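Local coordinates for aspartate aminotransferase (Plasmodium falciparum, PDB 3K7Y) that catalyses the pyridoxal-phosphate-dependent transfer of an amino group from L-aspartate to 2-oxoglutarate, giving oxaloacetate and L-glutamate, at the interface of chains A and B. Sequence-based numbering; all coordinates share one arbitrary frame. Chains: chain A/B, Aspartate aminotransferase.

Contacts 1 and 2 belong to one two-fold symmetric homodimer interface; the centres of their C-alpha atoms lie about 30 Å apart, and they share no residue. Chain A nevertheless links them. A:Arg257 of contact 1 immediately precedes strand 258-264, which ends at A:Val264 in contact 2, while helix 105-118 begins among residues of the cofactor pocket and carries A:Phe116 near its other end. Contact 1 completes an active site with a tyrosine of chain B, whereas contact 2 lays the chain B N-terminal arm on chain A. Each has a twin with the chains exchanged, so the subunits clasp reciprocally.

Contact 1: the interface of chains A and B. Residues chain A 38, 248-249, 254-255, 257; chain B 66-68, 287.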
# COMPACT_ATOMS: atom_id res chain seq x y z
N VAL A 38 -17.07 7.66 6.38
CA VAL A 38 -16.51 8.07 7.67
C VAL A 38 -17.58 8.29 8.74
O VAL A 38 -18.77 8.42 8.42
CB VAL A 38 -15.61 9.35 7.55
CG1 VAL A 38 -14.72 9.26 6.33
CG2 VAL A 38 -16.43 10.63 7.52
N SER A 248 -10.02 1.12 10.15
CA SER A 248 -10.28 2.46 9.66
C SER A 248 -11.34 3.14 10.48
O SER A 248 -11.23 4.35 10.72
CB SER A 248 -10.63 2.48 8.19
OG SER A 248 -9.45 2.71 7.43
N LYS A 249 -12.34 2.37 10.95
CA LYS A 249 -13.41 2.92 11.79
C LYS A 249 -13.29 2.61 13.30
O LYS A 249 -13.59 3.47 14.14
CB LYS A 249 -14.77 2.53 11.25
CG LYS A 249 -15.16 3.29 9.99
CD LYS A 249 -14.69 2.60 8.70
CE LYS A 249 -15.16 3.37 7.46
NZ LYS A 249 -14.66 2.81 6.17
N TYR A 254 -8.43 6.43 9.62
CA TYR A 254 -8.89 6.36 8.25
C TYR A 254 -7.71 6.36 7.27
O TYR A 254 -7.39 5.32 6.66
CB TYR A 254 -9.91 7.46 7.98
CG TYR A 254 -11.17 7.29 8.82
CD1 TYR A 254 -12.23 6.50 8.37
CD2 TYR A 254 -11.31 7.91 10.05
CE1 TYR A 254 -13.38 6.33 9.13
CE2 TYR A 254 -12.45 7.75 10.81
CZ TYR A 254 -13.49 6.97 10.35
OH TYR A 254 -14.62 6.82 11.11
N GLY A 255 -7.03 7.50 7.15
CA GLY A 255 -5.92 7.64 6.21
C GLY A 255 -4.69 6.82 6.52
O GLY A 255 -3.82 6.68 5.66
N ARG A 257 -4.55 3.80 6.82
CA ARG A 257 -4.78 2.54 6.09
C ARG A 257 -4.36 1.33 6.92
O ARG A 257 -3.60 0.49 6.45
CB ARG A 257 -4.08 2.53 4.73
CG ARG A 257 -4.14 3.85 3.98
CD ARG A 257 -5.56 4.28 3.65
NE ARG A 257 -6.24 3.27 2.84
CZ ARG A 257 -7.19 2.45 3.27
NH1 ARG A 257 -7.63 2.51 4.54
NH2 ARG A 257 -7.71 1.56 2.43
N LYS B 66 -7.24 12.21 11.25
CA LYS B 66 -6.62 11.34 10.24
C LYS B 66 -7.58 10.90 9.12
O LYS B 66 -8.08 9.79 9.14
CB LYS B 66 -5.98 10.12 10.91
CG LYS B 66 -4.93 10.48 11.94
CD LYS B 66 -4.40 9.26 12.67
CE LYS B 66 -3.74 9.65 13.99
NZ LYS B 66 -3.11 8.50 14.70
N PRO B 67 -7.83 11.78 8.13
CA PRO B 67 -8.73 11.51 7.01
C PRO B 67 -8.16 10.64 5.87
O PRO B 67 -6.95 10.62 5.64
CB PRO B 67 -9.04 12.91 6.46
CG PRO B 67 -8.46 13.86 7.43
CD PRO B 67 -7.35 13.17 8.09
N TYR B 68 -9.06 9.94 5.18
CA TYR B 68 -8.78 9.31 3.91
C TYR B 68 -8.27 10.35 2.91
O TYR B 68 -8.85 11.45 2.82
CB TYR B 68 -10.07 8.76 3.32
CG TYR B 68 -10.62 7.49 3.89
CD1 TYR B 68 -9.80 6.40 4.16
CD2 TYR B 68 -11.99 7.34 4.11
CE1 TYR B 68 -10.32 5.21 4.67
CE2 TYR B 68 -12.52 6.15 4.62
CZ TYR B 68 -11.68 5.09 4.89
OH TYR B 68 -12.17 3.91 5.38
N SER B 287 -7.34 1.47 -2.47
CA SER B 287 -8.15 2.70 -2.40
C SER B 287 -7.43 4.05 -2.11
O SER B 287 -7.68 5.02 -2.81
CB SER B 287 -9.34 2.50 -1.48
OG SER B 287 -8.93 2.64 -0.13
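The backbone of A:Gly255 meets that of B:Lys66 through a nearly straight hydrogen bond, A:Gly255 N to B:Lys66 O at 3.2 Å, with the donor lifted well above the carbonyl plane. Glycine, lacking a side chain, lets the B:Lys66-B:Pro67 segment pass close by. Beyond it, B:Tyr68 reaches deep into chain A: with CG anti to its carbonyl carbon and beside its backbone N (chi1 -76°), its phenol comes up to the cofactor site. The hydroxyl OH of B:Tyr68 accepts a 2.8 Å hydrogen bond from NZ, the amine of A:Lys249, which arrives at the ring's edge in its plane. The lysine chain bends at chi2 (89°) and runs extended from there, crossing the tyrosine at about a right angle.

Along its length the B:Tyr68 ring is steadied by A:Tyr254, whose CB sits over the middle of one face, 4.0 Å from the centroid, while its own ring turns an edge to that face, the planes 79° apart. A:Val38 CG1 adds a methyl contact, 4.0 Å from B:Tyr68 CD2. An aromatic side chain suits this place because a flat face packs against the carbon of A:Tyr254 while the hydroxyl at the tip can bond to the lysine. The A:Arg257 guanidinium brings NH1 to the ring's edge. A hydrogen bond of 3.0 Å joins A:Arg257 NH2 to the hydroxyl OG of B:Ser287, which may help to hold the guanidinium in place.

A:Lys249 is the lysine that forms the Schiff base with pyridoxal 5'-phosphate in this family, and A:Arg257 is a phosphate-binding residue. The patch therefore builds a composite active site: the neighbouring subunit supplies a tyrosine that helps to bind the cofactor, its hydroxyl beside the catalytic lysine.

Contact 2: the interface of chains A and B. Residues chain A 116, 264, 266, 270, 274; chain B 2, 5, 8.
A:Phe116 holds CG anti to its backbone N (chi1 178°), which swings the ring out from helix 105-118 to meet B:Leu8 tip to tip, while B:Leu5, with CG anti to its carbonyl carbon (chi1 -37°), turns CB and the methyl CD1 toward A:Glu270. The far ring carbon CZ of A:Phe116 lies 3.7 Å from the methyl CD1 of B:Leu8. A:Val274 CG2 is also near, 4.3 Å from B:Leu8 CD1. Phenylalanine and valine suit this place: the ring provides reach, and the short branched chain offers methyls without standing far off helix 268-283.

B:Leu5, on the short 3-10 helix 4-7, buries more surface than any other residue of the patch. It crosses the side chain of A:Glu270 at a slant, and the carboxylate carbon CD of A:Glu270 is 3.7 Å from B:Leu5 CD1. The glutamate extends beyond CG, with A:Glu270 OE1 3.4 Å from B:Leu5 CB. Leucine, compact and branched, can lie against the flat carboxylate, and glutamate is long enough to bring that group to the arm. The still shorter approach of OE2 to this leucine is doubtful at the resolution of the model. A:Glu270 OE2 may accept a weak hydrogen bond from the backbone N of A:Lys266, 3.4 Å away, which would help to fix the carboxylate from within chain A.

Toward the N-terminal end of the arm, contacts are looser. The aliphatic CD of A:Lys266 stands 4.2 Å from the carbonyl O of B:Asp2. The carboxylate OD2 of B:Asp2 is 4.2 Å from the backbone O of A:Val264, two acceptors with no bond between them. No hydrogen bond or salt bridge crosses this patch, so the grip rests on van der Waals packing of leucine carbon against ring carbon and carboxylate. The site anchors the chain B N-terminal arm on the neighbouring subunit, a clasp typical of aspartate aminotransferases that probably helps to stabilise the homodimer.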
# COMPACT_ATOMS: atom_id res chain seq x y z
N PHE A 116 -4.34 -13.93 -3.81
CA PHE A 116 -3.93 -15.24 -3.30
C PHE A 116 -4.84 -16.35 -3.78
O PHE A 116 -4.42 -17.50 -3.90
CB PHE A 116 -3.84 -15.26 -1.76
CG PHE A 116 -3.46 -16.60 -1.20
CD1 PHE A 116 -2.25 -17.20 -1.56
CD2 PHE A 116 -4.30 -17.27 -0.33
CE1 PHE A 116 -1.87 -18.44 -1.05
CE2 PHE A 116 -3.94 -18.52 0.19
CZ PHE A 116 -2.71 -19.11 -0.18
N VAL A 264 -6.47 -19.21 8.56
CA VAL A 264 -6.41 -20.30 9.53
C VAL A 264 -5.84 -21.54 8.84
O VAL A 264 -6.35 -21.97 7.81
CB VAL A 264 -7.80 -20.56 10.18
CG1 VAL A 264 -7.84 -21.91 10.88
CG2 VAL A 264 -8.17 -19.45 11.16
N LYS A 266 -4.05 -25.63 8.85
CA LYS A 266 -4.07 -26.97 9.43
C LYS A 266 -2.97 -27.21 10.49
O LYS A 266 -3.27 -27.62 11.62
CB LYS A 266 -4.00 -28.03 8.32
CG LYS A 266 -5.29 -28.18 7.50
CD LYS A 266 -5.06 -28.77 6.08
CE LYS A 266 -3.98 -29.90 6.02
NZ LYS A 266 -4.24 -31.09 6.90
N GLU A 270 1.94 -25.50 7.61
CA GLU A 270 1.21 -24.85 6.52
C GLU A 270 1.31 -23.34 6.69
O GLU A 270 1.51 -22.61 5.72
CB GLU A 270 -0.26 -25.28 6.49
CG GLU A 270 -0.60 -26.29 5.41
CD GLU A 270 -2.11 -26.39 5.16
OE1 GLU A 270 -2.52 -27.32 4.41
OE2 GLU A 270 -2.88 -25.57 5.70
N VAL A 274 2.11 -20.75 3.43
CA VAL A 274 1.21 -19.65 3.10
C VAL A 274 1.93 -18.31 3.28
O VAL A 274 1.80 -17.38 2.45
CB VAL A 274 -0.08 -19.70 3.95
CG1 VAL A 274 -1.06 -18.66 3.49
CG2 VAL A 274 -0.74 -21.05 3.82
N ASP B 2 -10.79 -25.43 4.89
CA ASP B 2 -9.83 -25.06 3.83
C ASP B 2 -9.03 -26.28 3.37
O ASP B 2 -8.28 -26.88 4.15
CB ASP B 2 -8.85 -23.96 4.30
CG ASP B 2 -9.41 -22.54 4.15
OD1 ASP B 2 -10.63 -22.38 3.91
OD2 ASP B 2 -8.62 -21.57 4.28
N LEU B 5 -5.18 -25.39 0.16
CA LEU B 5 -3.77 -25.47 0.51
C LEU B 5 -3.14 -26.84 0.18
O LEU B 5 -1.98 -27.11 0.52
CB LEU B 5 -3.59 -25.11 1.99
CG LEU B 5 -4.52 -24.00 2.51
CD1 LEU B 5 -4.28 -23.67 3.97
CD2 LEU B 5 -4.42 -22.73 1.68
N LEU B 8 -0.48 -26.45 -2.57
CA LEU B 8 0.42 -25.38 -2.16
C LEU B 8 1.88 -25.77 -1.95
O LEU B 8 2.24 -26.37 -0.94
CB LEU B 8 -0.14 -24.59 -0.98
CG LEU B 8 -0.87 -23.29 -1.38
CD1 LEU B 8 -1.29 -22.53 -0.14
CD2 LEU B 8 -0.02 -22.38 -2.29